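Local atomic coordinates of N-isopropylammelide isopropylaminohydrolase (PDB entry 6NBO), a protein that belongs to the amidohydrolase family of TIM-barrel metalloenzymes and holds two zinc ions in adjoining metal sites. Residues Ala227-Ala238 with Leu265-Val274. Sequence-based numbering, arbitrary orientation.
Sequences AYSLDLILQRTA and LLARMAELGV
L234 is the knob of this helix pair: its side chain fits among L265, R268, M269 and L272 of the neighbouring helix, a knobs-into-holes arrangement. With CG anti to the carbonyl carbon (chi1 -62°), both its methyls rest on M269 CG, CD1 at 3.8 Å, while CD2 reaches on to V274 CG2 at 4.0 Å. CD1 also sits over the centre of one face of the R268 guanidinium, which is thus backed by hydrocarbon while its edge serves D231. There R268 and D231 form a salt bridge, end-on to a single carboxylate oxygen: NH1 at 2.7 Å and NH2 at 2.8 Å are both hydrogen-bonded to D231 OD1, the former on the anti lone pair, and the two flat groups are turned 68° apart. The other oxygen, OD2, accepts NE2 of Q235 from above the carboxylate plane, so both carboxylate oxygens are tied down. Helices 223-239 and 259-272 lie on the outside of the TIM barrel, one before and one after strand 246-250 in sequence; their segments 227-238 and 265-272 run at 27° to each other, and L230 and V274 both reach I248 of that strand. Farther along, L272 CD2 rests against A238 CB at 3.9 Å, just before G273 turns the chain in a Schellman motif. Toward the N-terminal end, L230 CD2 meets L265 CD1 at 4.0 Å.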
ATOM      1  N   ALA A 227      -6.036  17.605 -13.612  1.00 28.94           N
ATOM      2  CA  ALA A 227      -7.306  17.112 -14.139  1.00 29.35           C
ATOM      3  C   ALA A 227      -7.172  16.709 -15.600  1.00 33.33           C
ATOM      4  O   ALA A 227      -7.771  15.719 -16.039  1.00 28.64           O
ATOM      5  CB  ALA A 227      -8.394  18.171 -13.974  1.00 31.50           C
ATOM      6  N   TYR A 228      -6.398  17.474 -16.371  1.00 35.69           N
ATOM      7  CA  TYR A 228      -6.128  17.112 -17.756  1.00 33.43           C
ATOM      8  C   TYR A 228      -5.399  15.775 -17.849  1.00 28.27           C
ATOM      9  O   TYR A 228      -5.771  14.908 -18.648  1.00 27.17           O
ATOM     10  CB  TYR A 228      -5.317  18.217 -18.434  1.00 28.76           C
ATOM     11  CG  TYR A 228      -4.721  17.794 -19.760  1.00 28.88           C
ATOM     12  CD1 TYR A 228      -5.461  17.860 -20.939  1.00 34.35           C
ATOM     13  CD2 TYR A 228      -3.428  17.301 -19.822  1.00 36.29           C
ATOM     14  CE1 TYR A 228      -4.909  17.455 -22.154  1.00 28.52           C
ATOM     15  CE2 TYR A 228      -2.881  16.889 -21.006  1.00 36.33           C
ATOM     16  CZ  TYR A 228      -3.615  16.968 -22.168  1.00 29.77           C
ATOM     17  OH  TYR A 228      -3.037  16.541 -23.337  1.00 33.77           O
ATOM     18  N   SER A 229      -4.329  15.599 -17.064  1.00 23.41           N
ATOM     19  CA  SER A 229      -3.578  14.353 -17.134  1.00 25.53           C
ATOM     20  C   SER A 229      -4.440  13.174 -16.712  1.00 26.29           C
ATOM     21  O   SER A 229      -4.392  12.108 -17.335  1.00 27.47           O
ATOM     22  CB  SER A 229      -2.328  14.427 -16.254  1.00 29.06           C
ATOM     23  OG  SER A 229      -1.361  15.290 -16.810  1.00 29.15           O
ATOM     24  N   LEU A 230      -5.219  13.348 -15.643  1.00 24.16           N
ATOM     25  CA  LEU A 230      -6.118  12.290 -15.185  1.00 28.82           C
ATOM     26  C   LEU A 230      -7.109  11.894 -16.275  1.00 30.34           C
ATOM     27  O   LEU A 230      -7.358  10.703 -16.501  1.00 26.58           O
ATOM     28  CB  LEU A 230      -6.856  12.749 -13.925  1.00 26.56           C
ATOM     29  CG  LEU A 230      -7.769  11.712 -13.259  1.00 30.40           C
ATOM     30  CD1 LEU A 230      -7.047  10.367 -13.079  1.00 25.82           C
ATOM     31  CD2 LEU A 230      -8.287  12.231 -11.923  1.00 29.26           C
ATOM     32  N   ASP A 231      -7.680  12.880 -16.969  1.00 27.73           N
ATOM     33  CA  ASP A 231      -8.597  12.570 -18.062  1.00 29.53           C
ATOM     34  C   ASP A 231      -7.913  11.732 -19.132  1.00 30.17           C
ATOM     35  O   ASP A 231      -8.497  10.766 -19.641  1.00 29.84           O
ATOM     36  CB  ASP A 231      -9.152  13.856 -18.671  1.00 30.88           C
ATOM     37  CG  ASP A 231      -9.950  13.593 -19.938  1.00 38.77           C
ATOM     38  OD1 ASP A 231     -10.978  12.904 -19.856  1.00 34.22           O
ATOM     39  OD2 ASP A 231      -9.539  14.054 -21.017  1.00 42.16           O
ATOM     40  N   LEU A 232      -6.680  12.104 -19.497  1.00 25.63           N
ATOM     41  CA  LEU A 232      -5.917  11.329 -20.472  0.54 29.25           C
ATOM     42  C   LEU A 232      -5.736   9.892 -20.007  1.00 30.97           C
ATOM     43  O   LEU A 232      -5.932   8.948 -20.782  1.00 29.11           O
ATOM     44  CB  LEU A 232      -4.546  11.967 -20.713  0.54 30.83           C
ATOM     45  CG  LEU A 232      -4.430  13.194 -21.611  0.54 35.22           C
ATOM     46  CD1 LEU A 232      -2.961  13.555 -21.761  0.54 30.95           C
ATOM     47  CD2 LEU A 232      -5.050  12.912 -22.967  0.54 38.34           C
ATOM     48  N   ILE A 233      -5.342   9.713 -18.746  1.00 27.87           N
ATOM     49  CA  ILE A 233      -5.116   8.380 -18.195  1.00 23.82           C
ATOM     50  C   ILE A 233      -6.400   7.554 -18.239  1.00 27.94           C
ATOM     51  O   ILE A 233      -6.397   6.385 -18.644  1.00 28.22           O
ATOM     52  CB  ILE A 233      -4.564   8.506 -16.767  1.00 24.86           C
ATOM     53  CG1 ILE A 233      -3.133   9.056 -16.813  1.00 25.09           C
ATOM     54  CG2 ILE A 233      -4.628   7.167 -16.040  1.00 23.71           C
ATOM     55  CD1 ILE A 233      -2.669   9.664 -15.501  1.00 25.32           C
ATOM     56  N   LEU A 234      -7.518   8.156 -17.824  1.00 26.53           N
ATOM     57  CA  LEU A 234      -8.785   7.427 -17.808  1.00 27.50           C
ATOM     58  C   LEU A 234      -9.261   7.101 -19.223  1.00 29.02           C
ATOM     59  O   LEU A 234      -9.834   6.030 -19.459  1.00 31.16           O
ATOM     60  CB  LEU A 234      -9.843   8.241 -17.057  1.00 30.62           C
ATOM     61  CG  LEU A 234      -9.538   8.519 -15.576  1.00 30.01           C
ATOM     62  CD1 LEU A 234     -10.602   9.407 -14.962  1.00 30.56           C
ATOM     63  CD2 LEU A 234      -9.414   7.218 -14.794  1.00 31.76           C
ATOM     64  N   GLN A 235      -9.053   8.019 -20.173  1.00 33.12           N
ATOM     65  CA  GLN A 235      -9.380   7.734 -21.571  1.00 34.85           C
ATOM     66  C   GLN A 235      -8.652   6.493 -22.062  1.00 36.54           C
ATOM     67  O   GLN A 235      -9.247   5.611 -22.693  1.00 32.22           O
ATOM     68  CB  GLN A 235      -9.003   8.917 -22.459  1.00 34.51           C
ATOM     69  CG  GLN A 235      -9.927  10.092 -22.422  1.00 37.35           C
ATOM     70  CD  GLN A 235      -9.642  11.021 -23.589  1.00 50.77           C
ATOM     71  OE1 GLN A 235      -9.418  10.564 -24.709  1.00 53.46           O
ATOM     72  NE2 GLN A 235      -9.626  12.320 -23.330  1.00 54.34           N
ATOM     73  N   ARG A 236      -7.346   6.429 -21.807  1.00 30.79           N
ATOM     74  CA  ARG A 236      -6.555   5.292 -22.252  1.00 32.64           C
ATOM     75  C   ARG A 236      -6.986   4.018 -21.530  1.00 34.67           C
ATOM     76  O   ARG A 236      -7.081   2.947 -22.143  1.00 32.21           O
ATOM     77  CB  ARG A 236      -5.069   5.582 -22.015  1.00 34.80           C
ATOM     78  CG  ARG A 236      -4.140   4.868 -22.971  1.00 46.31           C
ATOM     79  CD  ARG A 236      -4.235   5.471 -24.371  1.00 64.34           C
ATOM     80  NE  ARG A 236      -3.638   4.596 -25.377  1.00 75.38           N
ATOM     81  CZ  ARG A 236      -4.327   3.965 -26.324  1.00 91.74           C
ATOM     82  NH1 ARG A 236      -3.698   3.183 -27.192  1.00 98.01           N
ATOM     83  NH2 ARG A 236      -5.644   4.123 -26.416  1.00 90.29           N
ATOM     84  N   THR A 237      -7.258   4.124 -20.227  1.00 30.12           N
ATOM     85  CA  THR A 237      -7.729   2.975 -19.453  1.00 30.31           C
ATOM     86  C   THR A 237      -8.992   2.381 -20.063  1.00 33.54           C
ATOM     87  O   THR A 237      -9.124   1.159 -20.196  1.00 31.84           O
ATOM     88  CB  THR A 237      -8.004   3.399 -18.008  1.00 26.93           C
ATOM     89  OG1 THR A 237      -6.811   3.938 -17.423  1.00 28.76           O
ATOM     90  CG2 THR A 237      -8.482   2.203 -17.191  1.00 29.80           C
ATOM     91  N   ALA A 238      -9.944   3.242 -20.416  1.00 29.20           N
ATOM     92  CA  ALA A 238     -11.184   2.779 -21.027  1.00 35.73           C
ATOM     93  C   ALA A 238     -10.933   2.213 -22.419  1.00 42.34           C
ATOM     94  O   ALA A 238     -11.455   1.149 -22.767  1.00 39.80           O
ATOM     95  CB  ALA A 238     -12.196   3.922 -21.091  1.00 37.26           C
ATOM     96  N   LEU A 265     -14.954  13.256 -12.545  1.00 34.23           N
ATOM     97  CA  LEU A 265     -13.776  12.409 -12.667  1.00 33.65           C
ATOM     98  C   LEU A 265     -13.904  11.181 -11.779  1.00 33.33           C
ATOM     99  O   LEU A 265     -13.584  10.065 -12.197  1.00 31.80           O
ATOM    100  CB  LEU A 265     -12.514  13.198 -12.314  1.00 30.90           C
ATOM    101  CG  LEU A 265     -12.046  14.232 -13.334  1.00 37.00           C
ATOM    102  CD1 LEU A 265     -11.012  15.123 -12.688  1.00 36.43           C
ATOM    103  CD2 LEU A 265     -11.457  13.532 -14.545  1.00 37.11           C
ATOM    104  N   LEU A 266     -14.376  11.370 -10.548  1.00 28.98           N
ATOM    105  CA  LEU A 266     -14.532  10.236  -9.648  1.00 27.70           C
ATOM    106  C   LEU A 266     -15.532   9.232 -10.202  1.00 34.30           C
ATOM    107  O   LEU A 266     -15.352   8.020 -10.048  1.00 29.49           O
ATOM    108  CB  LEU A 266     -14.974  10.721  -8.271  1.00 31.07           C
ATOM    109  CG  LEU A 266     -13.956  11.489  -7.440  1.00 29.20           C
ATOM    110  CD1 LEU A 266     -14.667  12.009  -6.189  1.00 30.01           C
ATOM    111  CD2 LEU A 266     -12.767  10.597  -7.076  1.00 27.40           C
ATOM    112  N   ALA A 267     -16.602   9.720 -10.841  1.00 31.54           N
ATOM    113  CA  ALA A 267     -17.575   8.811 -11.440  1.00 35.69           C
ATOM    114  C   ALA A 267     -16.914   7.932 -12.490  1.00 31.22           C
ATOM    115  O   ALA A 267     -17.158   6.723 -12.540  1.00 33.23           O
ATOM    116  CB  ALA A 267     -18.741   9.596 -12.047  1.00 37.01           C
ATOM    117  N   ARG A 268     -16.032   8.518 -13.306  1.00 31.49           N
ATOM    118  CA  ARG A 268     -15.329   7.744 -14.323  1.00 35.65           C
ATOM    119  C   ARG A 268     -14.390   6.734 -13.691  1.00 33.30           C
ATOM    120  O   ARG A 268     -14.308   5.587 -14.148  1.00 29.70           O
ATOM    121  CB  ARG A 268     -14.558   8.678 -15.254  1.00 33.13           C
ATOM    122  CG  ARG A 268     -15.480   9.532 -16.112  1.00 36.42           C
ATOM    123  CD  ARG A 268     -14.716  10.653 -16.783  1.00 39.13           C
ATOM    124  NE  ARG A 268     -13.728  10.147 -17.730  1.00 38.05           N
ATOM    125  CZ  ARG A 268     -12.820  10.909 -18.319  1.00 40.21           C
ATOM    126  NH1 ARG A 268     -12.782  12.201 -18.042  1.00 42.01           N
ATOM    127  NH2 ARG A 268     -11.952  10.378 -19.169  1.00 38.57           N
ATOM    128  N   MET A 269     -13.663   7.147 -12.645  1.00 27.89           N
ATOM    129  CA  MET A 269     -12.794   6.214 -11.943  1.00 27.41           C
ATOM    130  C   MET A 269     -13.584   5.046 -11.363  1.00 32.35           C
ATOM    131  O   MET A 269     -13.158   3.890 -11.462  1.00 30.51           O
ATOM    132  CB  MET A 269     -12.020   6.955 -10.847  1.00 26.80           C
ATOM    133  CG  MET A 269     -11.170   8.093 -11.415  1.00 30.17           C
ATOM    134  SD  MET A 269     -10.530   9.181 -10.141  1.00 30.97           S
ATOM    135  CE  MET A 269      -9.546   8.006  -9.254  1.00 29.68           C
ATOM    136  N   ALA A 270     -14.740   5.319 -10.755  1.00 28.50           N
ATOM    137  CA  ALA A 270     -15.541   4.234 -10.204  1.00 28.36           C
ATOM    138  C   ALA A 270     -15.948   3.253 -11.300  1.00 37.97           C
ATOM    139  O   ALA A 270     -15.823   2.033 -11.143  1.00 33.19           O
ATOM    140  CB  ALA A 270     -16.781   4.795  -9.507  1.00 31.84           C
ATOM    141  N   GLU A 271     -16.433   3.786 -12.426  1.00 32.48           N
ATOM    142  CA  GLU A 271     -16.837   2.954 -13.556  1.00 35.46           C
ATOM    143  C   GLU A 271     -15.698   2.048 -14.021  1.00 38.67           C
ATOM    144  O   GLU A 271     -15.921   0.875 -14.335  1.00 37.91           O
ATOM    145  CB  GLU A 271     -17.325   3.852 -14.697  1.00 43.08           C
ATOM    146  CG  GLU A 271     -17.708   3.116 -15.967  1.00 58.08           C
ATOM    147  CD  GLU A 271     -18.777   2.066 -15.731  1.00 68.01           C
ATOM    148  OE1 GLU A 271     -19.720   2.338 -14.957  1.00 71.62           O
ATOM    149  OE2 GLU A 271     -18.669   0.963 -16.309  1.00 70.81           O
ATOM    150  N   LEU A 272     -14.471   2.563 -14.052  1.00 30.74           N
ATOM    151  CA  LEU A 272     -13.338   1.811 -14.575  1.00 30.82           C
ATOM    152  C   LEU A 272     -12.627   0.983 -13.513  1.00 34.77           C
ATOM    153  O   LEU A 272     -11.622   0.334 -13.821  1.00 36.06           O
ATOM    154  CB  LEU A 272     -12.341   2.765 -15.240  1.00 31.04           C
ATOM    155  CG  LEU A 272     -12.881   3.377 -16.534  1.00 36.59           C
ATOM    156  CD1 LEU A 272     -12.042   4.557 -16.984  1.00 35.43           C
ATOM    157  CD2 LEU A 272     -12.909   2.307 -17.609  1.00 40.31           C
ATOM    158  N   GLY A 273     -13.125   0.976 -12.283  1.00 31.84           N
ATOM    159  CA  GLY A 273     -12.430   0.274 -11.230  1.00 27.17           C
ATOM    160  C   GLY A 273     -11.080   0.862 -10.896  1.00 30.22           C
ATOM    161  O   GLY A 273     -10.182   0.128 -10.481  1.00 26.91           O
ATOM    162  N   VAL A 274     -10.910   2.170 -11.069  1.00 25.13           N
ATOM    163  CA  VAL A 274      -9.660   2.846 -10.730  1.00 24.11           C
ATOM    164  C   VAL A 274      -9.716   3.290  -9.274  1.00 23.32           C
ATOM    165  O   VAL A 274     -10.594   4.069  -8.892  1.00 29.07           O
ATOM    166  CB  VAL A 274      -9.417   4.047 -11.654  1.00 25.38           C
ATOM    167  CG1 VAL A 274      -8.206   4.841 -11.171  1.00 24.44           C
ATOM    168  CG2 VAL A 274      -9.252   3.580 -13.093  1.00 28.12           C
TER